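Local coordinates for GDSL-like protein (Roseburia intestinalis L1-82, PDB 6HFZ) that removes acetyl groups from acetylated mannans, as a two-domain carbohydrate esterase of the SGNH hydrolase type from a gut bacterium, at residues Y3-E8 with Q170-P175; P165-Q170 with S204-F209; D265-G270 with Y362-I367; Q292-V297 with A358-L363. All coordinates share one frame; numbering follows the deposited sequence.

In the fold
The four contacts illustrate how packing chemistry follows position in a fold. Contacts 1 and 2 lie in the alpha/beta esterase part and touch each other, sharing Gln170; contacts 3 and 4 lie in the all-beta part, with centres 34 to 40 Å from those of the first pair, and both use strand 361-370. Contact 2 is core: aliphatic and aromatic groups between a strand and a helix. Contact 1 is mostly buried too, but its outer edge carries an exposed lysine and a bridging water. Contact 3 is partly buried and turns on a tyrosine hydroxyl, whereas contact 4 joins two strands through one backbone bond, an arginine and two waters.

Contact 1: Y3-E8 with Q170-P175; sequences YQIKYE and QSTIYP
Ile5 and Thr172 mark the closest approach of the two backbones, 5.8 Å between their CA atoms, where the N-terminal loop runs past the entry to helix 173-178. The contact lies in the SGNH-type alpha/beta hydrolase part of the chain, and it lays the loop that leads into edge strand 11-13 against the turn that follows strand 166-168. Ile5 points into the interface and crosses Thr172 obliquely, its CG2 branch lying 3.8 Å from Thr172 CB. The same methyl stands over the centre of the Tyr7 ring, 3.8 Å above its plane, so it touches both a residue of its own loop and the partner segment. The other branch of Ile5 ends in CD1, which makes a looser apolar contact with Ile173 CG1 at 4.4 Å; Leu201 of helix 196-215 touches both isoleucines and closes the apolar patch. With chi1 at 49°, Thr172 holds OG1 between its backbone N and carbonyl carbon, and this hydroxyl is hydrogen-bonded to Ser168 O. CG2 is the branch offered to the loop, coming within 3.7 Å of Lys6 O. Tyr7 turns away from Thr172, and its OH is hydrogen-bonded to Ser204 OG on helix 196-215, which ties the loop to a second element. Polar exchange between the two backbones is left to a water at the Lys6 side: it accepts from Lys6 N at 3.0 Å and donates to Thr172 O at 2.7 Å.

Contact 2: P165-Q170 with S204-F209; sequences PAVSMQ and SVITYF
Val167 of strand 166-168 and Val205, Ile206 and Phe209 of helix 196-215 form a strand-on-helix packing layer, buried throughout and with only apolar side chains meeting across the interface. The axes of segments 166-168 and 204-209 approach to 8.6 Å, their directions 144° apart. Val167 is the centre of the contact and divides its two methyls: CG2 meets Ile206 CG1 at 3.8 Å, the side chains crossing at about a right angle, while CG1 rests 3.9 Å from Phe209 CB. Phe209 CG is anti to its backbone N (chi1 174°), and at the far end of the ring CZ lies 3.6 Å from Pro165 CB. This is the layering of an SGNH-type alpha/beta/alpha fold, in which the central sheet is covered by helices; Val140 of the neighbouring strand 136-141 touches both Val167 and Ile206. At the other end stands Met169, present as selenomethionine. Its chain bends at chi2 and chi3 and slides past Val205 in the opposite direction, placing SE 3.8 Å from Val205 CB and CE 3.8 Å from Val205 CG1. Just before it, Ser168 turns away from the helix, and its OG accepts from Gln170 N at 3.0 Å in an ST turn while also bonding to Gln152 OE1.

Contact 3: D265-G270 with Y362-I367; sequences DCFKHG and YLVSVI
Tyr362 and Phe267 open the contact in the all-beta part of the protein, where the loop before strand 271-273 folds over strand 361-370. Phe267, the centre of an inverse gamma turn, sets its CB over the middle of the Tyr362 ring, a CH-pi contact 3.9 Å from the centroid and only 4° off the normal. The ring reaches under the turn, and its OH accepts from Gly270 N at 3.2 Å (N-H...O angle 157°) while bonding Asp256 OD2 as well. A phenylalanine here would probably keep the packing under Phe267 yet leave Gly270 N and Asp256 OD2 without the hydroxyl that joins them. At Leu363 the backbone takes over: its carbonyl O lies 3.2 Å from Gly270 CA, a CA-H...O contact at a residue without a side chain. Val364 follows, with CG2 at the edge of the Phe267 ring, 3.6 Å from CD1; Cys266 SG lies over one face of that ring. Val364 and Ser365 together face Gln292 in a classic beta bulge, Ser365 OG bonding Gln292 OE1. Behind the turn, Lys268 NZ forms a salt bridge with Asp265 OD1 at 2.9 Å and also donates to Phe267 O at 3.2 Å, from above the carbonyl plane.

Contact 4: Q292-V297 with A358-L363; sequences QYRKSV and AVPFYL
Tyr293 and Leu363 form the close end of this contact, an antiparallel non-hydrogen-bonded pair with CA atoms 4.6 Å apart. Here packing is tight: Tyr293 CB lies 3.7 Å from Phe361 CZ, and the two rings, nearly parallel at 12°, are slid so far apart that they barely overlap. Next to them Arg294 N donates to Tyr362 O at 3.0 Å, in the carbonyl plane. Beyond this bond the backbones diverge, and the return link from Tyr362 N to Arg294 O runs through a water that sits over the centre of the Phe361 ring. The Arg294 side chain fills the widening side. It bends at chi3 (60°), which turns NE out of line with CB, CG and CD; one guanidinium face lies over Tyr362 CB, while NH2 donates to Pro360 O at 3.0 Å, the acceptor lying in the guanidinium plane. A second water joins Arg294 NE to the same carbonyl. NH2 also forms a salt bridge with the sulfonate of a bound buffer molecule, probably from the crystallisation liquor, and Phe267 supplies a cation-pi partner. An alanine in place of Arg294 would probably leave the Pro360 carbonyl to a less firmly held water and open a gap over Tyr362 CB. Ser296 OG, hydrogen-bonded to Lys298 O, also packs 3.6 Å from Val359 CG2. These are neighbouring antiparallel strands within the sheet of the C-terminal all-beta part, their pairing giving way at one end to water and side-chain bonds.

Contact 1: Y3-E8 with Q170-P175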
loop_
_atom_site.group_PDB
_atom_site.type_symbol
_atom_site.label_atom_id
_atom_site.label_comp_id
_atom_site.label_asym_id
_atom_site.label_seq_id
_atom_site.Cartn_x
_atom_site.Cartn_y
_atom_site.Cartn_z
ATOM N N TYR A 3 14.053 22.729 17.477
ATOM C CA TYR A 3 13.746 21.302 17.906
ATOM C C TYR A 3 15.012 20.405 17.865
ATOM O O TYR A 3 16.024 20.740 17.311
ATOM C CB TYR A 3 12.677 20.707 16.988
ATOM C CG TYR A 3 13.137 20.503 15.573
ATOM C CD1 TYR A 3 13.804 19.345 15.193
ATOM C CD2 TYR A 3 12.899 21.469 14.603
ATOM C CE1 TYR A 3 14.276 19.173 13.911
ATOM C CE2 TYR A 3 13.292 21.264 13.291
ATOM C CZ TYR A 3 14.013 20.138 12.953
ATOM O OH TYR A 3 14.421 19.960 11.666
ATOM N N GLN A 4 14.925 19.231 18.470
ATOM C CA GLN A 4 16.010 18.265 18.487
ATOM C C GLN A 4 15.363 16.880 18.472
ATOM O O GLN A 4 14.753 16.495 19.443
ATOM C CB GLN A 4 16.873 18.431 19.749
ATOM C CG GLN A 4 18.047 17.473 19.805
ATOM C CD GLN A 4 18.922 17.590 21.023
ATOM O OE1 GLN A 4 19.526 16.604 21.435
ATOM N NE2 GLN A 4 19.014 18.790 21.582
ATOM N N ILE A 5 15.459 16.191 17.337
ATOM C CA ILE A 5 15.012 14.809 17.278
ATOM C C ILE A 5 15.995 13.857 17.997
ATOM O O ILE A 5 17.208 13.936 17.813
ATOM C CB ILE A 5 14.739 14.438 15.823
ATOM C CG1 ILE A 5 13.549 15.276 15.333
ATOM C CG2 ILE A 5 14.490 12.933 15.707
ATOM C CD1 ILE A 5 13.367 15.301 13.881
ATOM N N LYS A 6 15.434 12.898 18.740
ATOM C CA LYS A 6 16.168 11.808 19.356
ATOM C C LYS A 6 16.219 10.646 18.374
ATOM O O LYS A 6 15.337 9.834 18.381
ATOM C CB LYS A 6 15.497 11.410 20.670
ATOM C CG LYS A 6 15.310 12.602 21.601
ATOM C CD LYS A 6 14.924 12.267 23.018
ATOM C CE LYS A 6 14.065 13.349 23.650
ATOM N NZ LYS A 6 14.587 14.720 23.430
ATOM N N TYR A 7 17.264 10.598 17.531
ATOM C CA TYR A 7 17.292 9.706 16.357
ATOM C C TYR A 7 17.303 8.230 16.771
ATOM O O TYR A 7 16.660 7.383 16.135
ATOM C CB TYR A 7 18.464 10.071 15.449
ATOM C CG TYR A 7 18.106 11.193 14.519
ATOM C CD1 TYR A 7 17.391 10.938 13.366
ATOM C CD2 TYR A 7 18.314 12.520 14.855
ATOM C CE1 TYR A 7 17.017 11.947 12.504
ATOM C CE2 TYR A 7 17.921 13.551 14.005
ATOM C CZ TYR A 7 17.249 13.264 12.833
ATOM O OH TYR A 7 16.863 14.254 11.974
ATOM N N GLU A 8 17.980 7.902 17.875
ATOM C CA GLU A 8 17.972 6.477 18.350
ATOM C C GLU A 8 16.529 5.969 18.609
ATOM O O GLU A 8 16.215 4.777 18.444
ATOM C CB GLU A 8 18.837 6.354 19.612
ATOM C CG GLU A 8 20.313 6.319 19.293
ATOM C CD GLU A 8 20.743 5.015 18.637
ATOM O OE1 GLU A 8 20.293 3.951 19.099
ATOM O OE2 GLU A 8 21.500 5.072 17.653
ATOM N N GLN A 170 6.615 8.079 14.855
ATOM C CA GLN A 170 5.764 8.238 16.035
ATOM C C GLN A 170 6.608 8.521 17.285
ATOM O O GLN A 170 6.128 9.193 18.207
ATOM C CB GLN A 170 4.903 6.988 16.209
ATOM C CG GLN A 170 3.808 7.031 17.264
ATOM C CD GLN A 170 2.929 5.801 17.307
ATOM O OE1 GLN A 170 3.424 4.697 17.522
ATOM N NE2 GLN A 170 1.606 5.965 17.198
ATOM N N SER A 171 7.801 7.948 17.326
ATOM C CA SER A 171 8.767 8.054 18.448
ATOM C C SER A 171 9.929 9.021 18.179
ATOM O O SER A 171 10.877 9.094 19.021
ATOM C CB SER A 171 9.258 6.680 18.786
ATOM O OG SER A 171 9.749 6.039 17.631
ATOM N N THR A 172 9.880 9.797 17.075
ATOM C CA THR A 172 10.937 10.750 16.745
ATOM C C THR A 172 10.384 12.150 16.419
ATOM O O THR A 172 10.708 13.102 17.144
ATOM C CB THR A 172 11.763 10.269 15.564
ATOM O OG1 THR A 172 10.851 9.879 14.527
ATOM C CG2 THR A 172 12.690 9.143 15.939
ATOM N N ILE A 173 9.586 12.288 15.355
ATOM C CA ILE A 173 9.042 13.589 14.941
ATOM C C ILE A 173 7.865 14.021 15.837
ATOM O O ILE A 173 7.783 15.157 16.289
ATOM C CB ILE A 173 8.632 13.558 13.460
ATOM C CG1 ILE A 173 9.806 13.123 12.571
ATOM C CG2 ILE A 173 8.092 14.905 13.042
ATOM C CD1 ILE A 173 9.466 13.158 11.089
ATOM N N TYR A 174 6.895 13.130 16.013
ATOM C CA TYR A 174 5.673 13.453 16.792
ATOM C C TYR A 174 6.043 13.955 18.181
ATOM O O TYR A 174 5.451 14.943 18.613
ATOM C CB TYR A 174 4.668 12.299 16.827
ATOM C CG TYR A 174 3.496 12.561 17.733
ATOM C CD1 TYR A 174 2.469 13.451 17.420
ATOM C CD2 TYR A 174 3.477 11.964 18.980
ATOM C CE1 TYR A 174 1.457 13.728 18.341
ATOM C CE2 TYR A 174 2.456 12.186 19.880
ATOM C CZ TYR A 174 1.424 13.060 19.561
ATOM O OH TYR A 174 0.421 13.271 20.497
ATOM N N PRO A 175 6.991 13.343 18.931
ATOM C CA PRO A 175 7.393 13.891 20.242
ATOM C C PRO A 175 7.773 15.373 20.230
ATOM O O PRO A 175 7.377 16.103 21.176
ATOM C CB PRO A 175 8.589 13.018 20.657
ATOM C CG PRO A 175 8.253 11.676 19.979
ATOM C CD PRO A 175 7.633 12.056 18.641
HETATM O O HOH W 1 12.460 13.068 19.157
#

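Contact 2: P165-Q170 with S204-F209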
loop_
_atom_site.group_PDB
_atom_site.type_symbol
_atom_site.label_atom_id
_atom_site.label_comp_id
_atom_site.label_asym_id
_atom_site.label_seq_id
_atom_site.Cartn_x
_atom_site.Cartn_y
_atom_site.Cartn_z
ATOM N N PRO A 165 13.985 -5.060 10.285
ATOM C CA PRO A 165 14.278 -3.699 10.738
ATOM C C PRO A 165 13.082 -2.778 10.496
ATOM O O PRO A 165 12.388 -2.937 9.490
ATOM C CB PRO A 165 15.501 -3.270 9.931
ATOM C CG PRO A 165 15.588 -4.234 8.764
ATOM C CD PRO A 165 14.842 -5.491 9.180
ATOM N N ALA A 166 12.869 -1.820 11.421
ATOM C CA ALA A 166 11.734 -0.922 11.325
ATOM C C ALA A 166 12.113 0.426 11.934
ATOM O O ALA A 166 12.741 0.451 13.031
ATOM C CB ALA A 166 10.574 -1.480 12.072
ATOM N N VAL A 167 11.675 1.504 11.286
ATOM C CA VAL A 167 11.870 2.816 11.834
ATOM C C VAL A 167 10.528 3.551 11.930
ATOM O O VAL A 167 9.616 3.326 11.083
ATOM C CB VAL A 167 12.922 3.622 11.052
ATOM C CG1 VAL A 167 14.299 2.982 11.166
ATOM C CG2 VAL A 167 12.548 3.835 9.599
ATOM N N SER A 168 10.453 4.498 12.877
ATOM C CA SER A 168 9.185 5.147 13.237
ATOM C C SER A 168 9.310 6.654 13.386
ATOM O O SER A 168 10.222 7.131 14.047
ATOM C CB SER A 168 8.628 4.543 14.496
ATOM O OG SER A 168 7.467 5.230 14.926
HETATM N N MSE A 169 8.305 7.384 12.860
HETATM C CA MSE A 169 8.136 8.817 13.095
HETATM C C MSE A 169 7.324 9.099 14.359
HETATM O O MSE A 169 7.347 10.212 14.894
HETATM C CB MSE A 169 7.481 9.504 11.890
HETATM C CG MSE A 169 8.084 9.033 10.555
HETATM SE SE MSE A 169 10.043 9.291 10.523
HETATM C CE MSE A 169 10.470 7.541 9.788
ATOM N N GLN A 170 6.615 8.079 14.855
ATOM C CA GLN A 170 5.764 8.238 16.035
ATOM C C GLN A 170 6.608 8.521 17.285
ATOM O O GLN A 170 6.128 9.193 18.207
ATOM C CB GLN A 170 4.903 6.988 16.209
ATOM C CG GLN A 170 3.808 7.031 17.264
ATOM C CD GLN A 170 2.929 5.801 17.307
ATOM O OE1 GLN A 170 3.424 4.697 17.522
ATOM N NE2 GLN A 170 1.606 5.965 17.198
ATOM N N SER A 204 15.533 11.769 7.055
ATOM C CA SER A 204 16.675 11.854 7.988
ATOM C C SER A 204 16.592 10.726 9.027
ATOM O O SER A 204 17.609 10.198 9.447
ATOM C CB SER A 204 16.761 13.219 8.657
ATOM O OG SER A 204 15.730 13.373 9.624
ATOM N N VAL A 205 15.366 10.348 9.430
ATOM C CA VAL A 205 15.212 9.296 10.421
ATOM C C VAL A 205 15.662 7.969 9.783
ATOM O O VAL A 205 16.327 7.169 10.417
ATOM C CB VAL A 205 13.781 9.240 10.996
ATOM C CG1 VAL A 205 13.593 8.001 11.839
ATOM C CG2 VAL A 205 13.388 10.509 11.769
ATOM N N ILE A 206 15.287 7.759 8.517
ATOM C CA ILE A 206 15.585 6.530 7.842
ATOM C C ILE A 206 17.099 6.452 7.599
ATOM O O ILE A 206 17.710 5.406 7.834
ATOM C CB ILE A 206 14.801 6.424 6.529
ATOM C CG1 ILE A 206 13.294 6.333 6.792
ATOM C CG2 ILE A 206 15.313 5.237 5.734
ATOM C CD1 ILE A 206 12.416 6.664 5.579
ATOM N N THR A 207 17.690 7.543 7.124
ATOM C CA THR A 207 19.137 7.525 6.747
ATOM C C THR A 207 20.019 7.399 8.016
ATOM O O THR A 207 21.100 6.822 7.948
ATOM C CB THR A 207 19.498 8.671 5.799
ATOM O OG1 THR A 207 19.301 9.917 6.452
ATOM C CG2 THR A 207 18.702 8.687 4.511
ATOM N N TYR A 208 19.582 7.952 9.163
ATOM C CA TYR A 208 20.259 7.737 10.440
ATOM C C TYR A 208 20.506 6.239 10.665
ATOM O O TYR A 208 21.627 5.778 10.995
ATOM C CB TYR A 208 19.434 8.294 11.600
ATOM C CG TYR A 208 20.074 8.018 12.927
ATOM C CD1 TYR A 208 21.038 8.894 13.398
ATOM C CD2 TYR A 208 19.752 6.917 13.705
ATOM C CE1 TYR A 208 21.676 8.672 14.601
ATOM C CE2 TYR A 208 20.383 6.687 14.921
ATOM C CZ TYR A 208 21.362 7.564 15.351
ATOM O OH TYR A 208 22.029 7.422 16.527
ATOM N N PHE A 209 19.456 5.441 10.433
ATOM C CA PHE A 209 19.512 4.015 10.645
ATOM C C PHE A 209 20.404 3.375 9.574
ATOM O O PHE A 209 21.243 2.546 9.913
ATOM C CB PHE A 209 18.103 3.409 10.639
ATOM C CG PHE A 209 18.070 1.905 10.723
ATOM C CD1 PHE A 209 18.354 1.276 11.926
ATOM C CD2 PHE A 209 17.780 1.138 9.612
ATOM C CE1 PHE A 209 18.356 -0.108 12.010
ATOM C CE2 PHE A 209 17.763 -0.247 9.703
ATOM C CZ PHE A 209 18.011 -0.854 10.910
#

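Contact 3: D265-G270 with Y362-I367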
loop_
_atom_site.group_PDB
_atom_site.type_symbol
_atom_site.label_atom_id
_atom_site.label_comp_id
_atom_site.label_asym_id
_atom_site.label_seq_id
_atom_site.Cartn_x
_atom_site.Cartn_y
_atom_site.Cartn_z
ATOM N N ASP A 265 -2.216 6.244 -12.000
ATOM C CA ASP A 265 -3.440 6.322 -12.865
ATOM C C ASP A 265 -4.291 5.081 -12.550
ATOM O O ASP A 265 -4.235 4.063 -13.280
ATOM C CB ASP A 265 -2.992 6.392 -14.328
ATOM C CG ASP A 265 -4.072 6.564 -15.385
ATOM O OD1 ASP A 265 -5.229 6.864 -15.021
ATOM O OD2 ASP A 265 -3.736 6.388 -16.570
ATOM N N CYS A 266 -4.999 5.134 -11.409
ATOM C CA CYS A 266 -5.455 3.906 -10.818
ATOM C C CYS A 266 -6.854 3.506 -11.314
ATOM O O CYS A 266 -7.225 2.351 -11.126
ATOM C CB CYS A 266 -5.374 3.986 -9.302
ATOM S SG CYS A 266 -6.271 5.390 -8.614
ATOM N N PHE A 267 -7.571 4.383 -12.027
ATOM C CA PHE A 267 -8.870 3.937 -12.616
ATOM C C PHE A 267 -8.619 3.479 -14.060
ATOM O O PHE A 267 -8.932 4.195 -15.016
ATOM C CB PHE A 267 -9.933 5.007 -12.403
ATOM C CG PHE A 267 -10.044 5.472 -10.972
ATOM C CD1 PHE A 267 -10.505 4.594 -10.007
ATOM C CD2 PHE A 267 -9.592 6.720 -10.576
ATOM C CE1 PHE A 267 -10.582 4.973 -8.684
ATOM C CE2 PHE A 267 -9.682 7.109 -9.233
ATOM C CZ PHE A 267 -10.177 6.234 -8.299
ATOM N N LYS A 268 -7.958 2.319 -14.159
ATOM C CA LYS A 268 -7.633 1.647 -15.389
ATOM C C LYS A 268 -7.835 0.158 -15.195
ATOM O O LYS A 268 -7.799 -0.329 -14.055
ATOM C CB LYS A 268 -6.178 1.906 -15.815
ATOM C CG LYS A 268 -5.864 3.329 -16.237
ATOM C CD LYS A 268 -6.494 3.728 -17.553
ATOM C CE LYS A 268 -6.392 5.215 -17.854
ATOM N NZ LYS A 268 -7.219 6.011 -16.943
ATOM N N HIS A 269 -7.982 -0.570 -16.321
ATOM C CA HIS A 269 -8.062 -2.034 -16.441
ATOM C C HIS A 269 -9.379 -2.612 -15.907
ATOM O O HIS A 269 -9.511 -3.828 -15.771
ATOM C CB HIS A 269 -6.877 -2.734 -15.744
ATOM C CG HIS A 269 -5.555 -2.355 -16.329
ATOM N ND1 HIS A 269 -5.463 -1.805 -17.597
ATOM C CD2 HIS A 269 -4.289 -2.451 -15.858
ATOM C CE1 HIS A 269 -4.169 -1.571 -17.868
ATOM N NE2 HIS A 269 -3.437 -1.960 -16.852
ATOM N N GLY A 270 -10.326 -1.731 -15.608
ATOM C CA GLY A 270 -11.584 -2.168 -15.083
ATOM C C GLY A 270 -12.715 -1.946 -16.066
ATOM O O GLY A 270 -12.573 -2.138 -17.271
ATOM N N TYR A 362 -16.966 3.446 -11.757
ATOM C CA TYR A 362 -15.742 2.730 -12.211
ATOM C C TYR A 362 -15.482 1.549 -11.261
ATOM O O TYR A 362 -15.078 1.746 -10.121
ATOM C CB TYR A 362 -14.521 3.669 -12.298
ATOM C CG TYR A 362 -13.445 3.098 -13.207
ATOM C CD1 TYR A 362 -12.713 1.990 -12.834
ATOM C CD2 TYR A 362 -13.205 3.639 -14.472
ATOM C CE1 TYR A 362 -11.784 1.416 -13.698
ATOM C CE2 TYR A 362 -12.237 3.125 -15.323
ATOM C CZ TYR A 362 -11.550 1.989 -14.947
ATOM O OH TYR A 362 -10.645 1.437 -15.814
ATOM N N LEU A 363 -15.654 0.334 -11.774
ATOM C CA LEU A 363 -15.300 -0.907 -11.075
ATOM C C LEU A 363 -13.862 -1.277 -11.465
ATOM O O LEU A 363 -13.560 -1.610 -12.610
ATOM C CB LEU A 363 -16.323 -1.980 -11.468
ATOM C CG LEU A 363 -16.105 -3.354 -10.852
ATOM C CD1 LEU A 363 -16.207 -3.317 -9.313
ATOM C CD2 LEU A 363 -17.105 -4.361 -11.405
ATOM N N VAL A 364 -12.925 -1.154 -10.504
ATOM C CA VAL A 364 -11.528 -1.333 -10.809
ATOM C C VAL A 364 -11.172 -2.831 -10.789
ATOM O O VAL A 364 -10.508 -3.353 -11.683
ATOM C CB VAL A 364 -10.636 -0.528 -9.848
ATOM C CG1 VAL A 364 -9.149 -0.842 -10.067
ATOM C CG2 VAL A 364 -10.939 0.973 -9.918
ATOM N N SER A 365 -11.591 -3.579 -9.759
ATOM C CA SER A 365 -11.226 -4.967 -9.638
ATOM C C SER A 365 -12.146 -5.658 -8.639
ATOM O O SER A 365 -12.723 -4.993 -7.790
ATOM C CB SER A 365 -9.779 -5.178 -9.170
ATOM O OG SER A 365 -9.642 -4.992 -7.737
ATOM N N VAL A 366 -12.229 -6.995 -8.747
ATOM C CA VAL A 366 -12.661 -7.811 -7.574
ATOM C C VAL A 366 -11.483 -8.689 -7.168
ATOM O O VAL A 366 -10.827 -9.311 -8.023
ATOM C CB VAL A 366 -13.906 -8.663 -7.896
ATOM C CG1 VAL A 366 -14.318 -9.485 -6.671
ATOM C CG2 VAL A 366 -15.055 -7.792 -8.405
ATOM N N ILE A 367 -11.146 -8.725 -5.870
ATOM C CA ILE A 367 -9.944 -9.439 -5.418
ATOM C C ILE A 367 -10.353 -10.696 -4.650
ATOM O O ILE A 367 -11.102 -10.637 -3.690
ATOM C CB ILE A 367 -9.020 -8.559 -4.552
ATOM C CG1 ILE A 367 -8.537 -7.313 -5.299
ATOM C CG2 ILE A 367 -7.843 -9.366 -4.010
ATOM C CD1 ILE A 367 -7.876 -6.239 -4.421
#

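Contact 4: Q292-V297 with A358-L363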
loop_
_atom_site.group_PDB
_atom_site.type_symbol
_atom_site.label_atom_id
_atom_site.label_comp_id
_atom_site.label_asym_id
_atom_site.label_seq_id
_atom_site.Cartn_x
_atom_site.Cartn_y
_atom_site.Cartn_z
ATOM N N GLN A 292 -12.688 -3.182 -5.498
ATOM C CA GLN A 292 -12.125 -1.870 -5.665
ATOM C C GLN A 292 -12.980 -1.054 -6.640
ATOM O O GLN A 292 -13.352 -1.562 -7.687
ATOM C CB GLN A 292 -10.721 -1.959 -6.251
ATOM C CG GLN A 292 -9.645 -2.420 -5.285
ATOM C CD GLN A 292 -8.314 -2.269 -5.994
ATOM O OE1 GLN A 292 -8.074 -2.941 -7.006
ATOM N NE2 GLN A 292 -7.486 -1.350 -5.511
ATOM N N TYR A 293 -13.230 0.219 -6.321
ATOM C CA TYR A 293 -14.082 1.075 -7.137
ATOM C C TYR A 293 -13.799 2.545 -6.829
ATOM O O TYR A 293 -13.245 2.859 -5.772
ATOM C CB TYR A 293 -15.583 0.800 -6.895
ATOM C CG TYR A 293 -16.067 1.010 -5.465
ATOM C CD1 TYR A 293 -15.816 0.073 -4.459
ATOM C CD2 TYR A 293 -16.803 2.134 -5.113
ATOM C CE1 TYR A 293 -16.282 0.251 -3.152
ATOM C CE2 TYR A 293 -17.252 2.335 -3.807
ATOM C CZ TYR A 293 -16.989 1.396 -2.824
ATOM O OH TYR A 293 -17.483 1.566 -1.548
ATOM N N ARG A 294 -14.229 3.432 -7.739
ATOM C CA ARG A 294 -13.974 4.833 -7.538
ATOM C C ARG A 294 -15.025 5.457 -6.614
ATOM O O ARG A 294 -16.231 5.265 -6.792
ATOM C CB ARG A 294 -13.980 5.592 -8.867
ATOM C CG ARG A 294 -13.819 7.107 -8.734
ATOM C CD ARG A 294 -13.560 7.705 -10.117
ATOM N NE ARG A 294 -14.620 7.476 -11.097
ATOM C CZ ARG A 294 -14.434 7.397 -12.406
ATOM N NH1 ARG A 294 -13.212 7.507 -12.919
ATOM N NH2 ARG A 294 -15.443 7.112 -13.218
ATOM N N LYS A 295 -14.547 6.294 -5.678
ATOM C CA LYS A 295 -15.353 7.258 -4.977
ATOM C C LYS A 295 -14.934 8.641 -5.505
ATOM O O LYS A 295 -13.774 9.047 -5.383
ATOM C CB LYS A 295 -15.169 7.130 -3.462
ATOM C CG LYS A 295 -15.940 6.000 -2.804
ATOM C CD LYS A 295 -15.850 5.999 -1.311
ATOM C CE LYS A 295 -16.687 4.897 -0.706
ATOM N NZ LYS A 295 -16.300 4.595 0.695
ATOM N N SER A 296 -15.892 9.326 -6.138
ATOM C CA SER A 296 -15.677 10.491 -6.969
ATOM C C SER A 296 -15.988 11.768 -6.182
ATOM O O SER A 296 -16.981 11.857 -5.493
ATOM C CB SER A 296 -16.519 10.398 -8.232
ATOM O OG SER A 296 -16.498 11.645 -8.928
ATOM N N VAL A 297 -15.117 12.769 -6.275
ATOM C CA VAL A 297 -15.439 14.081 -5.719
ATOM C C VAL A 297 -16.214 14.919 -6.740
ATOM O O VAL A 297 -16.679 16.036 -6.405
ATOM C CB VAL A 297 -14.178 14.828 -5.265
ATOM C CG1 VAL A 297 -13.607 14.166 -4.000
ATOM C CG2 VAL A 297 -13.150 14.930 -6.382
ATOM N N ALA A 358 -21.926 13.150 -12.977
ATOM C CA ALA A 358 -20.673 13.802 -13.494
ATOM C C ALA A 358 -19.743 12.763 -14.129
ATOM O O ALA A 358 -18.928 13.047 -15.026
ATOM C CB ALA A 358 -19.987 14.521 -12.352
ATOM N N VAL A 359 -19.826 11.539 -13.603
ATOM C CA VAL A 359 -18.963 10.450 -13.997
ATOM C C VAL A 359 -19.773 9.156 -13.951
ATOM O O VAL A 359 -20.737 9.016 -13.196
ATOM C CB VAL A 359 -17.744 10.303 -13.056
ATOM C CG1 VAL A 359 -16.813 11.506 -13.088
ATOM C CG2 VAL A 359 -18.157 9.979 -11.628
ATOM N N PRO A 360 -19.342 8.152 -14.717
ATOM C CA PRO A 360 -19.887 6.806 -14.596
ATOM C C PRO A 360 -19.311 6.141 -13.339
ATOM O O PRO A 360 -18.361 6.647 -12.735
ATOM C CB PRO A 360 -19.370 6.082 -15.829
ATOM C CG PRO A 360 -18.077 6.794 -16.141
ATOM C CD PRO A 360 -18.292 8.237 -15.740
ATOM N N PHE A 361 -19.915 5.016 -12.946
ATOM C CA PHE A 361 -19.337 4.170 -11.910
ATOM C C PHE A 361 -18.085 3.493 -12.505
ATOM O O PHE A 361 -18.132 3.046 -13.628
ATOM C CB PHE A 361 -20.387 3.158 -11.448
ATOM C CG PHE A 361 -19.986 2.394 -10.218
ATOM C CD1 PHE A 361 -19.150 1.289 -10.310
ATOM C CD2 PHE A 361 -20.410 2.815 -8.962
ATOM C CE1 PHE A 361 -18.768 0.603 -9.157
ATOM C CE2 PHE A 361 -19.947 2.183 -7.813
ATOM C CZ PHE A 361 -19.167 1.052 -7.919
ATOM N N TYR A 362 -16.966 3.446 -11.757
ATOM C CA TYR A 362 -15.742 2.730 -12.211
ATOM C C TYR A 362 -15.482 1.549 -11.261
ATOM O O TYR A 362 -15.078 1.746 -10.121
ATOM C CB TYR A 362 -14.521 3.669 -12.298
ATOM C CG TYR A 362 -13.445 3.098 -13.207
ATOM C CD1 TYR A 362 -12.713 1.990 -12.834
ATOM C CD2 TYR A 362 -13.205 3.639 -14.472
ATOM C CE1 TYR A 362 -11.784 1.416 -13.698
ATOM C CE2 TYR A 362 -12.237 3.125 -15.323
ATOM C CZ TYR A 362 -11.550 1.989 -14.947
ATOM O OH TYR A 362 -10.645 1.437 -15.814
ATOM N N LEU A 363 -15.654 0.334 -11.774
ATOM C CA LEU A 363 -15.300 -0.907 -11.075
ATOM C C LEU A 363 -13.862 -1.277 -11.465
ATOM O O LEU A 363 -13.560 -1.610 -12.610
ATOM C CB LEU A 363 -16.323 -1.980 -11.468
ATOM C CG LEU A 363 -16.105 -3.354 -10.852
ATOM C CD1 LEU A 363 -16.207 -3.317 -9.313
ATOM C CD2 LEU A 363 -17.105 -4.361 -11.405
HETATM O O HOH W 2 -17.365 4.324 -9.084
HETATM O O HOH W 3 -17.226 7.013 -10.169
#